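PDB 2X7Q: possible thiamine biosynthesis enzyme from Candida albicans, which is of unknown function but has the periplasmic binding protein fold of the SsuA/TauA solute-binding family, consistent with binding a small ligand, perhaps linked to thiamine biosynthesis. Local coordinates for residues A[118-124]-A[146-152]; A[108-112]-A[170-174]; A[28-32]-A[239-244]. The protein carries 1 engineered substitution. All coordinates share one frame; numbering follows the deposited sequence. Where two conformers were deposited one is given.

Contact 1: residues A[118-124]-A[146-152]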
ATOM      1  N   LEU A 118      22.838  -7.147  -7.422  1.00 14.33           N
ATOM      2  CA  LEU A 118      22.514  -5.998  -6.581  1.00 13.16           C
ATOM      3  C   LEU A 118      23.230  -6.024  -5.233  1.00 14.28           C
ATOM      4  O   LEU A 118      23.294  -7.061  -4.571  1.00 13.38           O
ATOM      5  CB  LEU A 118      21.001  -5.894  -6.370  1.00 13.60           C
ATOM      6  CG  LEU A 118      20.156  -5.784  -7.640  1.00 12.97           C
ATOM      7  CD1 LEU A 118      18.694  -5.554  -7.286  1.00 13.13           C
ATOM      8  CD2 LEU A 118      20.676  -4.673  -8.534  1.00 12.39           C
ATOM      9  N   LYS A 119      23.770  -4.875  -4.837  1.00 14.65           N
ATOM     10  CA  LYS A 119      24.405  -4.726  -3.535  1.00 14.15           C
ATOM     11  C   LYS A 119      23.866  -3.489  -2.823  1.00 13.89           C
ATOM     12  O   LYS A 119      23.397  -3.569  -1.690  1.00 15.15           O
ATOM     13  CB  LYS A 119      25.926  -4.636  -3.682  1.00 14.91           C
ATOM     14  CG  LYS A 119      26.580  -5.892  -4.246  1.00 15.83           C
ATOM     15  CD  LYS A 119      26.196  -7.130  -3.443  1.00 15.79           C
ATOM     16  CE  LYS A 119      26.533  -6.976  -1.970  1.00 15.05           C
ATOM     17  NZ  LYS A 119      27.976  -6.733  -1.739  1.00 21.57           N
ATOM     18  N   ARG A 120      23.945  -2.345  -3.495  1.00 12.61           N
ATOM     19  CA  ARG A 120      23.414  -1.100  -2.956  1.00 13.87           C
ATOM     20  C   ARG A 120      21.951  -0.931  -3.354  1.00 12.05           C
ATOM     21  O   ARG A 120      21.630  -0.792  -4.536  1.00 11.52           O
ATOM     22  CB  ARG A 120      24.230   0.092  -3.458  1.00 12.83           C
ATOM     23  CG  ARG A 120      25.669   0.114  -2.969  1.00 14.28           C
ATOM     24  CD  ARG A 120      26.460   1.213  -3.647  1.00 13.55           C
ATOM     25  NE  ARG A 120      26.593   0.977  -5.082  1.00 12.88           N
ATOM     26  CZ  ARG A 120      27.110   1.853  -5.939  1.00 14.15           C
ATOM     27  NH1 ARG A 120      27.542   3.031  -5.519  1.00 13.40           N
ATOM     28  NH2 ARG A 120      27.191   1.557  -7.226  1.00 14.82           N
ATOM     29  N   ILE A 121      21.070  -0.939  -2.359  1.00 11.57           N
ATOM     30  CA  ILE A 121      19.637  -0.833  -2.607  1.00 11.80           C
ATOM     31  C   ILE A 121      19.081   0.522  -2.183  1.00 11.83           C
ATOM     32  O   ILE A 121      19.139   0.885  -1.008  1.00 12.38           O
ATOM     33  CB  ILE A 121      18.856  -1.942  -1.877  1.00 11.90           C
ATOM     34  CG1 ILE A 121      19.348  -3.321  -2.325  1.00 12.74           C
ATOM     35  CG2 ILE A 121      17.364  -1.798  -2.128  1.00 11.40           C
ATOM     36  CD1 ILE A 121      19.219  -3.563  -3.813  1.00 12.99           C
ATOM     37  N   GLY A 122      18.539   1.263  -3.144  1.00 10.84           N
ATOM     38  CA  GLY A 122      17.936   2.552  -2.861  1.00 11.12           C
ATOM     39  C   GLY A 122      16.495   2.406  -2.417  1.00 10.38           C
ATOM     40  O   GLY A 122      15.703   1.715  -3.062  1.00  9.47           O
ATOM     41  N   VAL A 123      16.156   3.052  -1.308  1.00 10.14           N
ATOM     42  CA  VAL A 123      14.799   3.002  -0.781  1.00 10.94           C
ATOM     43  C   VAL A 123      14.315   4.400  -0.424  1.00 11.56           C
ATOM     44  O   VAL A 123      15.113   5.268  -0.082  1.00 12.33           O
ATOM     45  CB  VAL A 123      14.706   2.107   0.468  1.00 10.93           C
ATOM     46  CG1 VAL A 123      15.156   0.692   0.147  1.00 11.18           C
ATOM     47  CG2 VAL A 123      15.536   2.693   1.602  1.00 11.62           C
ATOM     48  N   SER A 124      13.008   4.618  -0.516  1.00 12.21           N
ATOM     49  CA  SER A 124      12.422   5.884  -0.105  1.00 12.88           C
ATOM     50  C   SER A 124      12.706   6.108   1.374  1.00 13.77           C
ATOM     51  O   SER A 124      13.234   7.146   1.763  1.00 14.17           O
ATOM     52  CB  SER A 124      10.916   5.885  -0.366  1.00 14.04           C
ATOM     53  OG  SER A 124      10.269   4.828   0.324  1.00 13.72           O
ATOM     54  N   PHE A 146      20.049  -7.995   1.390  1.00 17.43           N
ATOM     55  CA  PHE A 146      20.931  -6.851   1.180  1.00 16.83           C
ATOM     56  C   PHE A 146      21.156  -6.082   2.483  1.00 17.49           C
ATOM     57  O   PHE A 146      20.288  -6.061   3.356  1.00 16.69           O
ATOM     58  CB  PHE A 146      20.358  -5.930   0.099  1.00 15.86           C
ATOM     59  CG  PHE A 146      19.968  -6.647  -1.164  1.00 15.32           C
ATOM     60  CD1 PHE A 146      18.653  -7.025  -1.384  1.00 15.44           C
ATOM     61  CD2 PHE A 146      20.915  -6.948  -2.129  1.00 15.94           C
ATOM     62  CE1 PHE A 146      18.289  -7.688  -2.544  1.00 14.86           C
ATOM     63  CE2 PHE A 146      20.557  -7.612  -3.293  1.00 14.68           C
ATOM     64  CZ  PHE A 146      19.243  -7.981  -3.499  1.00 15.17           C
ATOM     65  N   ASP A 147      22.324  -5.459   2.613  1.00 17.93           N
ATOM     66  CA  ASP A 147      22.666  -4.719   3.825  1.00 19.24           C
ATOM     67  C   ASP A 147      23.127  -3.293   3.533  1.00 19.06           C
ATOM     68  O   ASP A 147      23.399  -2.520   4.451  1.00 19.81           O
ATOM     69  CB  ASP A 147      23.724  -5.473   4.637  1.00 20.81           C
ATOM     70  CG  ASP A 147      24.930  -5.868   3.807  1.00 22.51           C
ATOM     71  OD1 ASP A 147      25.410  -5.040   3.008  1.00 24.12           O
ATOM     72  OD2 ASP A 147      25.415  -7.007   3.969  1.00 24.78           O
ATOM     73  N   GLN A 148      23.210  -2.948   2.251  1.00 17.84           N
ATOM     74  CA  GLN A 148      23.543  -1.588   1.843  1.00 16.36           C
ATOM     75  C   GLN A 148      22.293  -0.862   1.355  1.00 15.27           C
ATOM     76  O   GLN A 148      21.749  -1.189   0.299  1.00 14.29           O
ATOM     77  CB  GLN A 148      24.604  -1.595   0.741  1.00 15.48           C
ATOM     78  CG  GLN A 148      25.970  -2.101   1.188  1.00 19.73           C
ATOM     79  CD  GLN A 148      27.045  -1.876   0.143  1.00 20.10           C
ATOM     80  OE1 GLN A 148      27.587  -0.779   0.019  1.00 19.51           O
ATOM     81  NE2 GLN A 148      27.362  -2.920  -0.612  1.00 18.57           N
ATOM     82  N   PHE A 149      21.843   0.124   2.123  1.00 13.91           N
ATOM     83  CA  PHE A 149      20.627   0.853   1.784  1.00 14.11           C
ATOM     84  C   PHE A 149      20.856   2.356   1.698  1.00 14.65           C
ATOM     85  O   PHE A 149      21.509   2.949   2.557  1.00 15.44           O
ATOM     86  CB  PHE A 149      19.518   0.548   2.791  1.00 12.94           C
ATOM     87  CG  PHE A 149      19.106  -0.900   2.819  1.00 15.19           C
ATOM     88  CD1 PHE A 149      19.555  -1.745   3.820  1.00 14.84           C
ATOM     89  CD2 PHE A 149      18.270  -1.413   1.840  1.00 12.72           C
ATOM     90  CE1 PHE A 149      19.178  -3.073   3.846  1.00 13.85           C
ATOM     91  CE2 PHE A 149      17.891  -2.741   1.859  1.00 13.64           C
ATOM     92  CZ  PHE A 149      18.346  -3.573   2.863  1.00 15.01           C
ATOM     93  N   GLN A 150      20.312   2.971   0.651  1.00 14.46           N
ATOM     94  CA  GLN A 150      20.432   4.413   0.460  0.57 14.34           C
ATOM     95  C   GLN A 150      19.080   5.101   0.616  1.00 13.32           C
ATOM     96  O   GLN A 150      18.220   5.009  -0.263  1.00 13.48           O
ATOM     97  CB  GLN A 150      21.025   4.733  -0.911  0.57 14.45           C
ATOM     98  CG  GLN A 150      22.494   4.351  -1.067  0.57 14.92           C
ATOM     99  CD  GLN A 150      22.704   2.854  -1.179  0.57 14.49           C
ATOM    100  OE1 GLN A 150      23.661   2.307  -0.630  0.57 13.68           O
ATOM    101  NE2 GLN A 150      21.810   2.181  -1.894  0.57 13.93           N
ATOM    102  N   VAL A 151      18.884   5.766   1.751  1.00 13.66           N
ATOM    103  CA  VAL A 151      17.638   6.478   2.013  1.00 14.20           C
ATOM    104  C   VAL A 151      17.558   7.719   1.131  1.00 14.16           C
ATOM    105  O   VAL A 151      18.296   8.684   1.332  1.00 14.11           O
ATOM    106  CB  VAL A 151      17.524   6.886   3.490  1.00 14.46           C
ATOM    107  CG1 VAL A 151      16.221   7.632   3.737  1.00 14.35           C
ATOM    108  CG2 VAL A 151      17.622   5.663   4.387  1.00 14.40           C
ATOM    109  N   LEU A 152      16.659   7.687   0.152  1.00 14.89           N
ATOM    110  CA  LEU A 152      16.587   8.746  -0.851  1.00 15.36           C
ATOM    111  C   LEU A 152      15.283   9.546  -0.795  1.00 16.56           C
ATOM    112  O   LEU A 152      15.112  10.517  -1.533  1.00 17.11           O
ATOM    113  CB  LEU A 152      16.815   8.163  -2.249  1.00 14.34           C
ATOM    114  CG  LEU A 152      18.201   7.543  -2.453  1.00 13.39           C
ATOM    115  CD1 LEU A 152      18.203   6.563  -3.612  1.00 12.69           C
ATOM    116  CD2 LEU A 152      19.264   8.620  -2.641  1.00 14.85           C
TER
HETATM  117  O   HOH W   1      23.804  -5.595   0.158  1.00 17.60           O
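I121 packs against F146 and F149 where strands 120-123 and 148-151 pair in parallel. Its CG1 lies over one face of the F146 ring, 4.0 Å from the ring centroid, in a CH-pi contact. CG1 sits beside the backbone N (chi1 -58°), and the bend at chi2 carries CD1 over the centre of the same face. L118 meets the edge of this ring: its O is 3.1 Å from F146 CE2, near the ring plane. On the same sheet face as I121, F149 lies alongside it, with F149 CD2 3.8 Å from I121 CB. Helix 129-141 covers this side.

Four backbone bonds join the strands. The bond from I121 N to Q148 O is 2.8 Å long and nearly straight (172°). I121 O takes Q150 N, V123 N reaches Q150 O, and V123 O receives L152 N.

On the opposite face Q150, bent at chi2, lays NE2 3.6 Å from R120 CB in one of its conformers, weakly hydrogen-bonded to S171 OG.

The K119, D147 and Q148 side is looser and wetter. One water donates to K119 O and accepts from D147 N, bridging the two segments. The Q148 amide only brushes the side chains of K119 and R120.

Apolar groups thus fill the helix-covered face, a buried amide lies on the other, and a water links K119 and D147 on the solvent side.

Contact 2: residues A[108-112]-A[170-174]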
ATOM      1  N   ASN A 108      22.200   3.450 -18.253  1.00 15.59           N
ATOM      2  CA  ASN A 108      23.451   2.885 -18.743  1.00 17.52           C
ATOM      3  C   ASN A 108      24.310   2.336 -17.609  1.00 17.72           C
ATOM      4  O   ASN A 108      25.227   3.008 -17.133  1.00 17.43           O
ATOM      5  CB  ASN A 108      24.240   3.930 -19.533  1.00 18.01           C
ATOM      6  CG  ASN A 108      25.501   3.357 -20.155  1.00 23.98           C
ATOM      7  OD1 ASN A 108      25.438   2.481 -21.017  1.00 27.37           O
ATOM      8  ND2 ASN A 108      26.655   3.858 -19.727  1.00 26.35           N
ATOM      9  N   ARG A 109      24.011   1.114 -17.181  1.00 15.75           N
ATOM     10  CA  ARG A 109      24.754   0.483 -16.097  1.00 14.41           C
ATOM     11  C   ARG A 109      25.290  -0.886 -16.511  1.00 14.63           C
ATOM     12  O   ARG A 109      24.587  -1.890 -16.409  1.00 13.84           O
ATOM     13  CB  ARG A 109      23.870   0.338 -14.857  1.00 13.10           C
ATOM     14  CG  ARG A 109      23.381   1.650 -14.277  1.00 12.90           C
ATOM     15  CD  ARG A 109      24.521   2.453 -13.678  1.00 13.20           C
ATOM     16  NE  ARG A 109      25.216   1.709 -12.632  1.00 12.91           N
ATOM     17  CZ  ARG A 109      24.830   1.670 -11.360  1.00 12.81           C
ATOM     18  NH1 ARG A 109      23.751   2.333 -10.971  1.00 11.14           N
ATOM     19  NH2 ARG A 109      25.522   0.965 -10.476  1.00 12.53           N
ATOM     20  N   ASP A 110      26.533  -0.922 -16.981  1.00 15.88           N
ATOM     21  CA  ASP A 110      27.154  -2.176 -17.393  1.00 15.81           C
ATOM     22  C   ASP A 110      27.350  -3.115 -16.207  1.00 15.17           C
ATOM     23  O   ASP A 110      27.470  -4.327 -16.377  1.00 14.80           O
ATOM     24  CB  ASP A 110      28.500  -1.914 -18.072  1.00 17.28           C
ATOM     25  CG  ASP A 110      28.351  -1.312 -19.454  1.00 20.21           C
ATOM     26  OD1 ASP A 110      27.201  -1.107 -19.895  1.00 22.48           O
ATOM     27  OD2 ASP A 110      29.386  -1.047 -20.099  1.00 24.82           O
ATOM     28  N   ASP A 111      27.379  -2.549 -15.006  1.00 13.43           N
ATOM     29  CA  ASP A 111      27.635  -3.324 -13.799  1.00 13.29           C
ATOM     30  C   ASP A 111      26.372  -3.962 -13.224  1.00 13.81           C
ATOM     31  O   ASP A 111      26.450  -4.841 -12.365  1.00 12.91           O
ATOM     32  CB  ASP A 111      28.315  -2.453 -12.740  1.00 13.74           C
ATOM     33  CG  ASP A 111      27.489  -1.237 -12.360  1.00 13.88           C
ATOM     34  OD1 ASP A 111      26.691  -0.764 -13.199  1.00 13.41           O
ATOM     35  OD2 ASP A 111      27.650  -0.746 -11.223  1.00 12.76           O
ATOM     36  N   VAL A 112      25.211  -3.526 -13.702  1.00 13.76           N
ATOM     37  CA  VAL A 112      23.943  -4.051 -13.207  1.00 12.66           C
ATOM     38  C   VAL A 112      23.019  -4.465 -14.347  1.00 14.83           C
ATOM     39  O   VAL A 112      22.434  -3.619 -15.023  1.00 14.80           O
ATOM     40  CB  VAL A 112      23.217  -3.024 -12.315  1.00 11.70           C
ATOM     41  CG1 VAL A 112      21.898  -3.595 -11.815  1.00 11.36           C
ATOM     42  CG2 VAL A 112      24.104  -2.615 -11.150  1.00 12.13           C
ATOM     43  N   GLY A 170      24.797   7.082  -4.747  1.00 14.47           N
ATOM     44  CA  GLY A 170      24.554   6.121  -5.806  1.00 13.32           C
ATOM     45  C   GLY A 170      23.930   4.829  -5.315  1.00 13.97           C
ATOM     46  O   GLY A 170      24.098   4.448  -4.157  1.00 13.51           O
ATOM     47  N   SER A 171      23.206   4.156  -6.204  1.00 12.24           N
ATOM     48  CA  SER A 171      22.583   2.876  -5.882  1.00 13.12           C
ATOM     49  C   SER A 171      22.638   1.945  -7.089  1.00 12.05           C
ATOM     50  O   SER A 171      22.795   2.396  -8.224  1.00 10.85           O
ATOM     51  CB  SER A 171      21.131   3.077  -5.441  1.00 12.83           C
ATOM     52  OG  SER A 171      21.057   3.857  -4.261  1.00 15.81           O
ATOM     53  N   ASP A 172      22.518   0.646  -6.839  1.00 10.83           N
ATOM     54  CA  ASP A 172      22.511  -0.332  -7.918  1.00 10.83           C
ATOM     55  C   ASP A 172      21.103  -0.530  -8.467  1.00 10.59           C
ATOM     56  O   ASP A 172      20.917  -0.743  -9.666  1.00  9.78           O
ATOM     57  CB  ASP A 172      23.090  -1.668  -7.444  1.00 11.22           C
ATOM     58  CG  ASP A 172      24.584  -1.606  -7.202  1.00 12.75           C
ATOM     59  OD1 ASP A 172      25.233  -0.677  -7.721  1.00 11.84           O
ATOM     60  OD2 ASP A 172      25.109  -2.490  -6.493  1.00 13.24           O
ATOM     61  N   ALA A 173      20.114  -0.450  -7.583  1.00  9.94           N
ATOM     62  CA  ALA A 173      18.722  -0.634  -7.979  1.00  9.61           C
ATOM     63  C   ALA A 173      17.751  -0.229  -6.874  1.00 10.20           C
ATOM     64  O   ALA A 173      18.127  -0.122  -5.707  1.00  9.73           O
ATOM     65  CB  ALA A 173      18.474  -2.075  -8.392  1.00  9.79           C
ATOM     66  N   PHE A 174      16.499  -0.001  -7.261  1.00  9.18           N
ATOM     67  CA  PHE A 174      15.432   0.297  -6.313  1.00  9.30           C
ATOM     68  C   PHE A 174      14.151  -0.388  -6.778  1.00  9.33           C
ATOM     69  O   PHE A 174      14.051  -0.809  -7.930  1.00  9.13           O
ATOM     70  CB  PHE A 174      15.220   1.809  -6.192  1.00 10.32           C
ATOM     71  CG  PHE A 174      14.636   2.443  -7.424  1.00  9.67           C
ATOM     72  CD1 PHE A 174      15.457   2.872  -8.455  1.00  9.87           C
ATOM     73  CD2 PHE A 174      13.268   2.620  -7.547  1.00 10.31           C
ATOM     74  CE1 PHE A 174      14.923   3.461  -9.588  1.00 10.31           C
ATOM     75  CE2 PHE A 174      12.729   3.206  -8.676  1.00 10.39           C
ATOM     76  CZ  PHE A 174      13.556   3.626  -9.697  1.00 10.81           C
TER
HETATM   77  O   HOH W   2      27.216  -2.293  -8.929  1.00 13.47           O
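R109 NH2 donates to D172 OD1, a water lies 2.8 Å from the same oxygen, and R120 forms a salt bridge to it from outside these segments. The R109 NH2 bond to D172 OD1 is 3.2 Å long and bent, at 137°. It reaches OD1 on the anti side, somewhat out of the carboxylate plane, with the guanidinium and carboxylate planes 58° apart.

R109 makes a straighter bond to the backbone: NH1 donates to S171 O at 2.9 Å and 174°, in both the carbonyl and guanidinium planes. NH1 also binds V162 O.

D111 holds the arginine side-on. R109 NE meets D111 OD1 at 2.9 Å, and R109 NH2 meets D111 OD2 at 2.8 Å. Bends at chi2 and chi3 fold the arginine chain back for this grip. The two carboxylates approach to 4.3 Å between D111 OD2 and D172 OD1. R109 and the shared water lie between them, which probably offsets their repulsion.

Beside the charges, V112 CG2 packs on D172 CB at 4.0 Å. D172 OD2 accepts from K119 N.

R109 and D111 belong to a type I turn, 109-112. With D172 they form a salt-bridge network joining the turn to segment 170-174, which runs into strand 173-177, within a mixed sheet of the periplasmic binding protein fold.

Contact 3: residues A[28-32]-A[239-244]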
ATOM      1  N   THR A  28      -8.532   5.494  -6.866  1.00 10.10           N
ATOM      2  CA  THR A  28      -9.623   5.834  -7.775  1.00 11.20           C
ATOM      3  C   THR A  28     -11.017   5.647  -7.161  1.00 11.64           C
ATOM      4  O   THR A  28     -11.830   6.569  -7.195  1.00 11.24           O
ATOM      5  CB  THR A  28      -9.518   5.055  -9.106  1.00 11.03           C
ATOM      6  OG1 THR A  28      -8.381   5.517  -9.844  1.00 12.61           O
ATOM      7  CG2 THR A  28     -10.764   5.258  -9.942  1.00 13.81           C
ATOM      8  N   PRO A  29     -11.296   4.457  -6.603  1.00  9.92           N
ATOM      9  CA  PRO A  29     -12.614   4.208  -6.006  1.00 10.01           C
ATOM     10  C   PRO A  29     -12.971   5.235  -4.934  1.00 11.12           C
ATOM     11  O   PRO A  29     -14.137   5.609  -4.812  1.00 11.87           O
ATOM     12  CB  PRO A  29     -12.452   2.822  -5.375  1.00  9.92           C
ATOM     13  CG  PRO A  29     -11.393   2.166  -6.185  1.00 10.95           C
ATOM     14  CD  PRO A  29     -10.434   3.263  -6.545  1.00  9.63           C
ATOM     15  N   LEU A  30     -11.980   5.678  -4.167  1.00 10.47           N
ATOM     16  CA  LEU A  30     -12.207   6.686  -3.139  1.00 11.39           C
ATOM     17  C   LEU A  30     -12.726   7.980  -3.752  1.00 12.47           C
ATOM     18  O   LEU A  30     -13.624   8.619  -3.206  1.00 11.40           O
ATOM     19  CB  LEU A  30     -10.919   6.959  -2.359  1.00 11.21           C
ATOM     20  CG  LEU A  30     -10.321   5.791  -1.574  1.00 10.76           C
ATOM     21  CD1 LEU A  30      -9.024   6.209  -0.897  1.00 11.47           C
ATOM     22  CD2 LEU A  30     -11.315   5.277  -0.552  1.00 11.75           C
ATOM     23  N   PHE A  31     -12.161   8.357  -4.894  1.00 12.06           N
ATOM     24  CA  PHE A  31     -12.556   9.585  -5.575  1.00 13.35           C
ATOM     25  C   PHE A  31     -14.005   9.544  -6.052  1.00 13.75           C
ATOM     26  O   PHE A  31     -14.779  10.462  -5.783  1.00 14.08           O
ATOM     27  CB  PHE A  31     -11.624   9.865  -6.755  1.00 13.25           C
ATOM     28  CG  PHE A  31     -12.170  10.865  -7.734  1.00 14.61           C
ATOM     29  CD1 PHE A  31     -12.153  12.221  -7.446  1.00 17.10           C
ATOM     30  CD2 PHE A  31     -12.703  10.447  -8.943  1.00 14.77           C
ATOM     31  CE1 PHE A  31     -12.659  13.140  -8.345  1.00 16.19           C
ATOM     32  CE2 PHE A  31     -13.209  11.361  -9.846  1.00 15.78           C
ATOM     33  CZ  PHE A  31     -13.187  12.710  -9.547  1.00 16.66           C
ATOM     34  N   PHE A  32     -14.362   8.481  -6.764  1.00 12.64           N
ATOM     35  CA  PHE A  32     -15.709   8.343  -7.315  1.00 13.61           C
ATOM     36  C   PHE A  32     -16.775   8.295  -6.222  1.00 13.43           C
ATOM     37  O   PHE A  32     -17.902   8.739  -6.429  1.00 13.55           O
ATOM     38  CB  PHE A  32     -15.805   7.109  -8.219  1.00 13.65           C
ATOM     39  CG  PHE A  32     -15.155   7.289  -9.567  1.00 14.27           C
ATOM     40  CD1 PHE A  32     -13.977   6.631  -9.882  1.00 14.61           C
ATOM     41  CD2 PHE A  32     -15.722   8.126 -10.516  1.00 15.04           C
ATOM     42  CE1 PHE A  32     -13.382   6.798 -11.121  1.00 15.49           C
ATOM     43  CE2 PHE A  32     -15.129   8.298 -11.755  1.00 16.62           C
ATOM     44  CZ  PHE A  32     -13.958   7.634 -12.056  1.00 15.75           C
ATOM     45  N   GLU A 239     -14.397   5.974 -17.276  1.00 14.60           N
ATOM     46  CA  GLU A 239     -14.206   7.226 -16.557  1.00 15.58           C
ATOM     47  C   GLU A 239     -12.975   7.146 -15.667  1.00 13.79           C
ATOM     48  O   GLU A 239     -12.261   8.133 -15.484  1.00 13.90           O
ATOM     49  CB  GLU A 239     -15.439   7.538 -15.710  1.00 16.42           C
ATOM     50  CG  GLU A 239     -16.728   7.630 -16.507  1.00 19.52           C
ATOM     51  CD  GLU A 239     -17.939   7.894 -15.637  1.00 20.87           C
ATOM     52  OE1 GLU A 239     -17.764   8.138 -14.425  1.00 18.48           O
ATOM     53  OE2 GLU A 239     -19.067   7.862 -16.170  1.00 23.55           O
ATOM     54  N   ALA A 240     -12.740   5.964 -15.109  1.00 13.95           N
ATOM     55  CA  ALA A 240     -11.586   5.726 -14.255  1.00 13.04           C
ATOM     56  C   ALA A 240     -10.293   5.985 -15.018  1.00 12.92           C
ATOM     57  O   ALA A 240      -9.380   6.633 -14.509  1.00 12.05           O
ATOM     58  CB  ALA A 240     -11.614   4.304 -13.723  1.00 12.63           C
ATOM     59  N   ILE A 241     -10.223   5.474 -16.243  1.00 12.06           N
ATOM     60  CA  ILE A 241      -9.046   5.666 -17.081  1.00 12.84           C
ATOM     61  C   ILE A 241      -8.803   7.146 -17.360  1.00 12.90           C
ATOM     62  O   ILE A 241      -7.663   7.608 -17.328  1.00 12.64           O
ATOM     63  CB  ILE A 241      -9.167   4.902 -18.417  1.00 12.39           C
ATOM     64  CG1 ILE A 241      -9.248   3.394 -18.170  1.00 12.74           C
ATOM     65  CG2 ILE A 241      -7.995   5.228 -19.322  1.00 12.30           C
ATOM     66  CD1 ILE A 241      -9.359   2.575 -19.435  1.00 13.40           C
ATOM     67  N   GLU A 242      -9.875   7.882 -17.633  1.00 13.44           N
ATOM     68  CA  GLU A 242      -9.777   9.311 -17.903  0.59 13.80           C
ATOM     69  C   GLU A 242      -9.315  10.070 -16.663  1.00 13.40           C
ATOM     70  O   GLU A 242      -8.438  10.922 -16.742  1.00 13.67           O
ATOM     71  CB  GLU A 242     -11.122   9.862 -18.386  0.59 14.56           C
ATOM     72  CG  GLU A 242     -11.089  11.340 -18.754  0.59 15.38           C
ATOM     73  CD  GLU A 242     -12.455  11.880 -19.149  0.59 16.80           C
ATOM     74  OE1 GLU A 242     -13.474  11.321 -18.688  0.59 16.78           O
ATOM     75  OE2 GLU A 242     -12.509  12.867 -19.913  0.59 18.20           O
ATOM     76  N   TYR A 243      -9.918   9.756 -15.520  1.00 11.48           N
ATOM     77  CA  TYR A 243      -9.577  10.411 -14.261  1.00 13.09           C
ATOM     78  C   TYR A 243      -8.112  10.205 -13.896  1.00 12.44           C
ATOM     79  O   TYR A 243      -7.410  11.155 -13.558  1.00 12.20           O
ATOM     80  CB  TYR A 243     -10.463   9.884 -13.131  1.00 13.21           C
ATOM     81  CG  TYR A 243      -9.954  10.229 -11.743  1.00 13.42           C
ATOM     82  CD1 TYR A 243     -10.116  11.504 -11.218  1.00 13.43           C
ATOM     83  CD2 TYR A 243      -9.308   9.279 -10.959  1.00 13.13           C
ATOM     84  CE1 TYR A 243      -9.651  11.824  -9.954  1.00 14.92           C
ATOM     85  CE2 TYR A 243      -8.841   9.585  -9.692  1.00 12.39           C
ATOM     86  CZ  TYR A 243      -9.017  10.860  -9.197  1.00 14.15           C
ATOM     87  OH  TYR A 243      -8.558  11.178  -7.943  1.00 15.37           O
ATOM     88  N   ILE A 244      -7.657   8.958 -13.960  1.00 12.24           N
ATOM     89  CA  ILE A 244      -6.291   8.617 -13.578  1.00 12.45           C
ATOM     90  C   ILE A 244      -5.263   9.301 -14.470  1.00 12.65           C
ATOM     91  O   ILE A 244      -4.270   9.835 -13.982  1.00 11.72           O
ATOM     92  CB  ILE A 244      -6.053   7.095 -13.632  1.00 11.53           C
ATOM     93  CG1 ILE A 244      -6.975   6.374 -12.651  1.00 11.04           C
ATOM     94  CG2 ILE A 244      -4.600   6.772 -13.338  1.00 11.47           C
ATOM     95  CD1 ILE A 244      -6.844   4.871 -12.684  1.00 11.87           C
TER
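F31 and Y243 form an offset stack. Their ring centroids are 3.9 Å apart and their planes differ by 11°. Y243 CE1 lies over the centre of the F31 ring, and the closest carbons are F31 CE2 and Y243 CD1, at 3.4 Å. The tyrosine hydroxyl end passes over the root of the phenylalanine, with Y243 OH 3.5 Å from F31 CB. F31 holds CG anti to the backbone N (chi1 164°) and Y243 has the same torsion; this lays the two rings over each other between the helices.

F32 packs beside this pair. Its CZ is 3.7 Å from A240 N, while CE1 touches A240 CB and CE2 comes near E239 OE1. F31, F32 and Y243 together make an aromatic cluster between the two helices.

T28 adds contacts of its own. Its CG2 meets A240 CB at 4.0 Å, and its OG1 lies 3.3 Å from I244 CG1, near the Y243 ring edge.

The segments 28-32 and 239-244 cross at 102°, with axes 10.9 Å apart. Large side chains span this separation. In the periplasmic binding protein fold seen here, this contact joins helix 28-35, which follows the first strand 17-21, to helix 237-247 from late in the chain.

Further out, polar bonds hold the surrounding groups. T28 OG1 is hydrogen-bonded to H25 O, and E239 OE1 to Y232 OH. The Y232 ring also meets F32. Y233, from the same helix 216-235, touches both T28 and A240. I244, which touches T28, also packs against A255 and W258 of helix 252-259.

How the contacts relate
Contacts 1 and 2 are neighbours, with centres 11 Å apart. They share one mixed sheet, in which strand 120-123 lies between strands 148-151 and 173-177. Contact 1 closes a beta-alpha-beta unit through helix 129-141, and along the chain it is nested inside the loop closed by contact 2. A probable hydrogen bond from G122 N to A173 O, 2.9 Å long, ties strand 120-123 to strand 173-177. Contact 3 encloses both in sequence but lies about 34 Å from contact 1 and 35 Å from contact 2, between centres. Contacts 1 and 3 sit on opposite sides of the chain's centre. The chain builds two five-stranded sheets, consistent with the two-lobed plan of periplasmic binding proteins.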